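Local coordinates for protein exotoxin 3 (Staphylococcus aureus, PDB 2Z8L) that binds the glycan sialyl Lewis X as a staphylococcal superantigen-like toxin, SSL5, built from an OB-fold domain and a beta-grasp domain, at residues D20-D23 with Y24-A28; R149-I153 with Q154-L158; L69-R72 with K73-G76. All coordinates share one frame; numbering follows the deposited sequence.

Contact 1. Residues D20-D23 with Y24-A28. Unlike the reference sequence in segment 24-28: G27 (reference Arg).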
loop_
_atom_site.group_PDB
_atom_site.type_symbol
_atom_site.label_atom_id
_atom_site.label_comp_id
_atom_site.label_asym_id
_atom_site.label_seq_id
_atom_site.Cartn_x
_atom_site.Cartn_y
_atom_site.Cartn_z
ATOM N N ASP A 20 -4.051 -4.915 17.607
ATOM C CA ASP A 20 -3.344 -3.723 17.110
ATOM C C ASP A 20 -3.068 -3.832 15.595
ATOM O O ASP A 20 -3.124 -2.839 14.877
ATOM C CB ASP A 20 -2.007 -3.498 17.839
ATOM C CG ASP A 20 -2.170 -3.328 19.322
ATOM O OD1 ASP A 20 -3.140 -2.650 19.745
ATOM O OD2 ASP A 20 -1.310 -3.856 20.074
ATOM N N LEU A 21 -2.759 -5.028 15.139
ATOM C CA LEU A 21 -2.546 -5.268 13.721
ATOM C C LEU A 21 -3.873 -5.023 12.979
ATOM O O LEU A 21 -3.917 -4.352 11.957
ATOM C CB LEU A 21 -2.055 -6.703 13.548
ATOM C CG LEU A 21 -1.647 -7.209 12.199
ATOM C CD1 LEU A 21 -0.633 -6.254 11.601
ATOM C CD2 LEU A 21 -1.075 -8.627 12.402
ATOM N N ARG A 22 -4.971 -5.560 13.505
ATOM C CA ARG A 22 -6.277 -5.345 12.907
ATOM C C ARG A 22 -6.662 -3.860 12.890
ATOM O O ARG A 22 -7.185 -3.339 11.894
ATOM C CB ARG A 22 -7.353 -6.165 13.642
ATOM C CG ARG A 22 -8.748 -6.095 13.007
ATOM C CD ARG A 22 -9.856 -6.300 13.943
ATOM N NE ARG A 22 -11.110 -5.806 13.362
ATOM C CZ ARG A 22 -11.533 -4.533 13.373
ATOM N NH1 ARG A 22 -10.835 -3.552 13.957
ATOM N NH2 ARG A 22 -12.695 -4.231 12.796
ATOM N N ASP A 23 -6.411 -3.151 13.973
ATOM C CA ASP A 23 -6.885 -1.791 14.079
ATOM C C ASP A 23 -6.074 -0.896 13.130
ATOM O O ASP A 23 -6.615 0.066 12.573
ATOM C CB ASP A 23 -6.859 -1.297 15.531
ATOM C CG ASP A 23 -7.912 -1.995 16.430
ATOM O OD1 ASP A 23 -8.776 -2.774 15.905
ATOM O OD2 ASP A 23 -7.855 -1.818 17.681
ATOM N N TYR A 24 -4.795 -1.217 12.939
ATOM C CA TYR A 24 -3.940 -0.504 11.953
ATOM C C TYR A 24 -4.559 -0.562 10.566
ATOM O O TYR A 24 -4.732 0.445 9.916
ATOM C CB TYR A 24 -2.522 -1.070 11.902
ATOM C CG TYR A 24 -1.615 -0.420 10.894
ATOM C CD1 TYR A 24 -1.020 0.804 11.152
ATOM C CD2 TYR A 24 -1.345 -1.000 9.695
ATOM C CE1 TYR A 24 -0.168 1.393 10.215
ATOM C CE2 TYR A 24 -0.487 -0.427 8.788
ATOM C CZ TYR A 24 0.077 0.792 9.059
ATOM O OH TYR A 24 0.941 1.393 8.175
ATOM N N TYR A 25 -4.931 -1.766 10.128
ATOM C CA TYR A 25 -5.437 -1.947 8.792
ATOM C C TYR A 25 -6.892 -1.638 8.617
ATOM O O TYR A 25 -7.396 -1.665 7.504
ATOM C CB TYR A 25 -5.124 -3.375 8.307
ATOM C CG TYR A 25 -3.689 -3.611 7.928
ATOM C CD1 TYR A 25 -3.165 -3.045 6.777
ATOM C CD2 TYR A 25 -2.847 -4.288 8.747
ATOM C CE1 TYR A 25 -1.855 -3.254 6.347
ATOM C CE2 TYR A 25 -1.522 -4.534 8.322
ATOM C CZ TYR A 25 -1.026 -3.982 7.158
ATOM O OH TYR A 25 0.284 -4.196 6.763
ATOM N N SER A 26 -7.572 -1.280 9.720
ATOM C CA SER A 26 -8.986 -0.869 9.749
ATOM C C SER A 26 -9.101 0.623 9.844
ATOM O O SER A 26 -10.221 1.170 9.867
ATOM C CB SER A 26 -9.687 -1.461 10.988
ATOM O OG SER A 26 -9.645 -2.841 10.948
ATOM N N GLY A 27 -7.954 1.292 9.918
ATOM C CA GLY A 27 -7.903 2.701 10.160
ATOM C C GLY A 27 -7.896 3.539 8.909
ATOM O O GLY A 27 -7.966 3.057 7.789
ATOM N N ALA A 28 -7.803 4.840 9.127
ATOM C CA ALA A 28 -7.910 5.769 8.051
ATOM C C ALA A 28 -6.655 5.807 7.167
ATOM O O ALA A 28 -5.518 5.549 7.594
ATOM C CB ALA A 28 -8.206 7.169 8.607
#

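Contact 2. Residues R149-I153 with Q154-L158. Unlike the reference sequence in segment 154-158: N155 (reference Asp).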
loop_
_atom_site.group_PDB
_atom_site.type_symbol
_atom_site.label_atom_id
_atom_site.label_comp_id
_atom_site.label_asym_id
_atom_site.label_seq_id
_atom_site.Cartn_x
_atom_site.Cartn_y
_atom_site.Cartn_z
ATOM N N ARG A 149 -5.808 -5.917 2.648
ATOM C CA ARG A 149 -6.120 -6.312 4.056
ATOM C C ARG A 149 -7.388 -5.668 4.581
ATOM O O ARG A 149 -8.192 -6.355 5.219
ATOM C CB ARG A 149 -4.975 -6.042 5.038
ATOM C CG ARG A 149 -3.666 -6.773 4.669
ATOM C CD ARG A 149 -2.761 -6.845 5.844
ATOM N NE ARG A 149 -1.390 -6.957 5.442
ATOM C CZ ARG A 149 -0.405 -7.401 6.200
ATOM N NH1 ARG A 149 -0.646 -7.824 7.427
ATOM N NH2 ARG A 149 0.818 -7.386 5.695
ATOM N N GLN A 150 -7.573 -4.363 4.340
ATOM C CA GLN A 150 -8.772 -3.715 4.810
ATOM C C GLN A 150 -10.044 -4.382 4.233
ATOM O O GLN A 150 -10.990 -4.584 4.942
ATOM C CB GLN A 150 -8.714 -2.223 4.490
ATOM C CG GLN A 150 -9.816 -1.437 5.169
ATOM C CD GLN A 150 -9.509 0.033 5.289
ATOM O OE1 GLN A 150 -9.894 0.818 4.402
ATOM N NE2 GLN A 150 -8.832 0.433 6.389
ATOM N N TYR A 151 -9.999 -4.747 2.954
ATOM C CA TYR A 151 -11.124 -5.432 2.296
ATOM C C TYR A 151 -11.368 -6.796 2.971
ATOM O O TYR A 151 -12.497 -7.193 3.227
ATOM C CB TYR A 151 -10.834 -5.637 0.845
ATOM C CG TYR A 151 -11.873 -6.399 0.103
ATOM C CD1 TYR A 151 -13.010 -5.760 -0.350
ATOM C CD2 TYR A 151 -11.715 -7.740 -0.156
ATOM C CE1 TYR A 151 -14.005 -6.476 -1.009
ATOM C CE2 TYR A 151 -12.691 -8.470 -0.819
ATOM C CZ TYR A 151 -13.830 -7.827 -1.248
ATOM O OH TYR A 151 -14.787 -8.556 -1.903
ATOM N N LEU A 152 -10.288 -7.518 3.269
ATOM C CA LEU A 152 -10.423 -8.831 3.903
ATOM C C LEU A 152 -10.911 -8.770 5.351
ATOM O O LEU A 152 -11.608 -9.677 5.842
ATOM C CB LEU A 152 -9.100 -9.617 3.794
ATOM C CG LEU A 152 -8.617 -9.974 2.393
ATOM C CD1 LEU A 152 -7.207 -10.533 2.502
ATOM C CD2 LEU A 152 -9.599 -10.943 1.715
ATOM N N ILE A 153 -10.546 -7.700 6.076
ATOM C CA ILE A 153 -11.021 -7.499 7.412
ATOM C C ILE A 153 -12.521 -7.223 7.399
ATOM O O ILE A 153 -13.269 -7.779 8.226
ATOM C CB ILE A 153 -10.258 -6.360 8.103
ATOM C CG1 ILE A 153 -8.830 -6.811 8.415
ATOM C CG2 ILE A 153 -10.938 -5.953 9.426
ATOM C CD1 ILE A 153 -7.824 -5.598 8.660
ATOM N N GLN A 154 -12.930 -6.365 6.468
ATOM C CA GLN A 154 -14.353 -5.943 6.374
ATOM C C GLN A 154 -15.276 -7.046 5.850
ATOM O O GLN A 154 -16.464 -7.084 6.193
ATOM C CB GLN A 154 -14.500 -4.729 5.458
ATOM C CG GLN A 154 -13.826 -3.446 5.960
ATOM C CD GLN A 154 -13.712 -2.338 4.892
ATOM O OE1 GLN A 154 -13.670 -2.599 3.668
ATOM N NE2 GLN A 154 -13.575 -1.104 5.359
ATOM N N ASN A 155 -14.758 -7.905 4.985
ATOM C CA ASN A 155 -15.616 -8.832 4.228
ATOM C C ASN A 155 -15.353 -10.327 4.445
ATOM O O ASN A 155 -16.223 -11.147 4.153
ATOM C CB ASN A 155 -15.524 -8.505 2.757
ATOM C CG ASN A 155 -15.980 -7.108 2.452
ATOM O OD1 ASN A 155 -15.174 -6.197 2.225
ATOM N ND2 ASN A 155 -17.285 -6.927 2.445
ATOM N N PHE A 156 -14.153 -10.689 4.891
ATOM C CA PHE A 156 -13.764 -12.074 5.006
ATOM C C PHE A 156 -13.174 -12.429 6.362
ATOM O O PHE A 156 -12.462 -13.428 6.499
ATOM C CB PHE A 156 -12.844 -12.476 3.843
ATOM C CG PHE A 156 -13.548 -12.488 2.535
ATOM C CD1 PHE A 156 -14.288 -13.617 2.144
ATOM C CD2 PHE A 156 -13.570 -11.379 1.733
ATOM C CE1 PHE A 156 -14.989 -13.607 0.951
ATOM C CE2 PHE A 156 -14.254 -11.381 0.529
ATOM C CZ PHE A 156 -14.967 -12.484 0.152
ATOM N N ASP A 157 -13.476 -11.621 7.379
ATOM C CA ASP A 157 -13.151 -11.971 8.740
ATOM C C ASP A 157 -11.642 -12.135 8.981
ATOM O O ASP A 157 -11.232 -12.833 9.896
ATOM C CB ASP A 157 -13.863 -13.268 9.160
ATOM C CG ASP A 157 -15.391 -13.133 9.234
ATOM O OD1 ASP A 157 -15.893 -12.029 9.568
ATOM O OD2 ASP A 157 -16.084 -14.162 9.024
ATOM N N LEU A 158 -10.807 -11.465 8.200
ATOM C CA LEU A 158 -9.389 -11.431 8.562
ATOM C C LEU A 158 -9.178 -10.856 9.982
ATOM O O LEU A 158 -9.743 -9.814 10.342
ATOM C CB LEU A 158 -8.585 -10.627 7.542
ATOM C CG LEU A 158 -7.070 -10.626 7.747
ATOM C CD1 LEU A 158 -6.365 -11.964 7.629
ATOM C CD2 LEU A 158 -6.466 -9.673 6.780
HETATM O O HOH W 1 -12.438 -9.255 10.501
#

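Contact 3. Residues L69-R72 with K73-G76. Unlike the reference sequence in segment 69-72: L69 (reference Ile), T71 (reference Lys).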
loop_
_atom_site.group_PDB
_atom_site.type_symbol
_atom_site.label_atom_id
_atom_site.label_comp_id
_atom_site.label_asym_id
_atom_site.label_seq_id
_atom_site.Cartn_x
_atom_site.Cartn_y
_atom_site.Cartn_z
ATOM N N LEU A 69 14.077 9.409 -6.539
ATOM C CA LEU A 69 13.929 10.795 -6.087
ATOM C C LEU A 69 15.337 11.295 -5.715
ATOM O O LEU A 69 15.777 11.143 -4.575
ATOM C CB LEU A 69 12.978 10.897 -4.882
ATOM C CG LEU A 69 11.477 10.541 -5.005
ATOM C CD1 LEU A 69 10.795 11.123 -6.238
ATOM C CD2 LEU A 69 11.285 9.045 -4.958
ATOM N N LYS A 70 16.047 11.855 -6.700
ATOM C CA LYS A 70 17.417 12.371 -6.498
ATOM C C LYS A 70 17.500 13.867 -6.830
ATOM O O LYS A 70 18.591 14.438 -6.952
ATOM C CB LYS A 70 18.424 11.601 -7.358
ATOM C CG LYS A 70 18.137 11.658 -8.874
ATOM C CD LYS A 70 18.939 10.599 -9.637
ATOM C CE LYS A 70 18.121 9.968 -10.763
ATOM N NZ LYS A 70 18.824 8.768 -11.323
ATOM N N THR A 71 16.341 14.495 -6.969
ATOM C CA THR A 71 16.268 15.925 -7.154
ATOM C C THR A 71 15.574 16.551 -5.941
ATOM O O THR A 71 14.803 15.897 -5.267
ATOM C CB THR A 71 15.523 16.264 -8.461
ATOM O OG1 THR A 71 15.293 17.680 -8.530
ATOM C CG2 THR A 71 14.224 15.538 -8.555
ATOM N N ARG A 72 15.857 17.817 -5.666
ATOM C CA ARG A 72 15.255 18.501 -4.522
ATOM C C ARG A 72 13.739 18.608 -4.680
ATOM O O ARG A 72 13.002 18.187 -3.789
ATOM C CB ARG A 72 15.888 19.880 -4.358
ATOM C CG ARG A 72 15.158 20.823 -3.441
ATOM C CD ARG A 72 14.998 20.294 -2.026
ATOM N NE ARG A 72 14.598 21.394 -1.123
ATOM C CZ ARG A 72 14.306 21.240 0.170
ATOM N NH1 ARG A 72 14.398 20.050 0.743
ATOM N NH2 ARG A 72 13.957 22.287 0.901
ATOM N N LYS A 73 13.277 19.144 -5.816
ATOM C CA LYS A 73 11.844 19.439 -6.051
ATOM C C LYS A 73 11.296 18.346 -6.953
ATOM O O LYS A 73 11.821 18.148 -8.032
ATOM C CB LYS A 73 11.649 20.811 -6.695
ATOM C CG LYS A 73 10.200 21.219 -6.965
ATOM C CD LYS A 73 10.094 22.639 -7.474
ATOM C CE LYS A 73 8.684 23.033 -7.763
ATOM N NZ LYS A 73 8.532 24.520 -7.881
ATOM N N ASN A 74 10.214 17.695 -6.521
ATOM C CA ASN A 74 9.651 16.517 -7.201
ATOM C C ASN A 74 8.153 16.730 -7.420
ATOM O O ASN A 74 7.322 16.332 -6.603
ATOM C CB ASN A 74 9.875 15.276 -6.384
ATOM C CG ASN A 74 11.319 14.957 -6.208
ATOM O OD1 ASN A 74 11.911 14.307 -7.058
ATOM N ND2 ASN A 74 11.933 15.521 -5.168
ATOM N N PRO A 75 7.784 17.333 -8.548
ATOM C CA PRO A 75 6.371 17.539 -8.828
ATOM C C PRO A 75 5.643 16.285 -9.338
ATOM O O PRO A 75 6.298 15.305 -9.708
ATOM C CB PRO A 75 6.388 18.625 -9.907
ATOM C CG PRO A 75 7.714 18.472 -10.549
ATOM C CD PRO A 75 8.663 17.896 -9.590
ATOM N N GLY A 76 4.316 16.309 -9.314
ATOM C CA GLY A 76 3.550 15.306 -10.010
ATOM C C GLY A 76 3.573 13.952 -9.337
ATOM O O GLY A 76 3.563 12.895 -10.013
HETATM O O HOH W 2 14.985 20.264 -7.880
#

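Contact 1. Residues D20-D23 with Y24-A28
The backbone of D20-D23 and Y24-A28 runs along the C-terminal part of helix 18-25 and on into the loop: Y24 N donates to D20 O at 3.0 Å, and Y25 N makes a weak bond of the same i to i+4 kind to L21 O. S26 N then makes a weak i to i+3 bond to D23 O at 3.3 Å. The side chain of S26 adds a further link. Its OG lies anti to the carbonyl carbon (chi1 -61°), which folds the hydroxyl back over the helix. There it donates to R22 O at 2.7 Å, from above the carbonyl plane. The same OG sits over one face of the R22 guanidinium, near the rim. It is 3.3 Å from R22 NH1, at a poor angle for a hydrogen bond. D23 meets that group at its edge. D23 OD1 lies in the guanidinium plane and forms a salt bridge with R22 NH1 at 2.9 Å. The guanidinium thus has D23 at its edge and S26 OG over the rim of one face. L21 and Y25 lie side by side and point the same way. L21 CD1 meets the ring edge, 3.8 Å from Y25 CE2. Y24 CD2 stands over the centre of the Y25 ring. The phenol of Y25 is buried and bonds to D145 and L186 N, while that of Y24 bonds to E84. In this staphylococcal/streptococcal toxin, R22, Y25 and S26 pack the N-terminal helix and its exit against helix 141-155 of the beta-grasp domain, on R149 and I153.

Contact 2. Residues R149-I153 with Q154-L158
L152 O takes two backbone bonds, from F156 N at 2.9 Å and from L158 N at 3.1 Å. The donors come from opposite faces of the carbonyl plane. D157 has a left-handed backbone (phi 62°), consistent with the chain turning back toward the helix end so that L158 N reaches L152 O. Before this, Q154 N to Q150 O and N155 N to Y151 O are ordinary helical bonds. One water donates to both I153 O and L158 O, at 2.8 Å each, and bridges the turn. This is the C-terminal end of helix 141-155, the helix that packs on the sheet of the beta-grasp domain. L152 and F156 face that sheet, touching I117 and I207. Among the apolar contacts, L158 folds back so that its CB lies 3.9 Å from L152 CB and equally far from I153 CG1. L152 CD2 approaches F156 CD2 at 4.0 Å. Y151 CE2 comes in at the edge of the F156 ring, 3.6 Å from F156 CE2, with the ring planes at 46°. The glutamines cross obliquely: Q154 NE2 lies 3.8 Å from Q150 CG, while Q150 NE2 bonds to Y25 O and G27 O.

Contact 3. Residues L69-R72 with K73-G76
Two torsions of N74 bring its amide back to T71. CG lies beside the backbone N (chi1 -63°), and chi2 of -86° turns the amide so that its nitrogen faces the T71 carbonyl and its oxygen faces the T71 methyl. On T71, chi1 of 172° places OG1 anti to the backbone N and leaves CG2 in the crowded position between N and the carbonyl carbon. The T71 and N74 side chains run antiparallel alongside each other. N74 ND2 donates to T71 O at 2.9 Å in a fairly straight bond. The donor stands above the carbonyl plane, and the acceptor is somewhat tilted from the amide plane. N74 OD1 comes within 3.0 Å of T71 CG2, an unusually short approach. L69 closes in from another direction, its CD1 3.5 Å from N74 OD1. The buried amide therefore has a bonded nitrogen and an oxygen set among methyl groups. On the exposed side a water joins the two segments. It accepts from K73 N at 2.9 Å and is hydrogen-bonded to T71 OG1 at 2.7 Å. T71 O has a second donor in R39 NE, and R72 NH1 reaches R39 O. N74 also pairs with G37 through its backbone. These links fix the loop that follows helix 65-68 at the point where strand 73-75 joins strand 35-42 of the OB-fold domain. The chemistry implies that one amide serves two purposes. ND2 binds the loop carbonyl of T71 and makes a weak bond to G37 O on strand 35-42, while the bond to T71 O probably restricts rotation of the amide and so keeps OD1 near L69 CD1 and T71 CG2.

In the fold
From the N terminus the order is contact 1, contact 3, contact 2. Each is local and joins consecutive residues, so none encloses a long loop, and none nests in or crosses another. Contact 1 shapes the exit of helix 18-25. Contact 3 joins the loop after helix 65-68 to strand 73-75 of the OB-fold sheet, on the opposite side of the chain's centre. Its centre is about 31 Å from that of contact 1 and 36 Å from that of contact 2. Contact 2 closes off helix 141-155. Contacts 1 and 2 touch directly, which ties the N-terminal helix to the beta-grasp domain, with the R149 and Y25 side chains about 8 and 10 Å from the bound galactose.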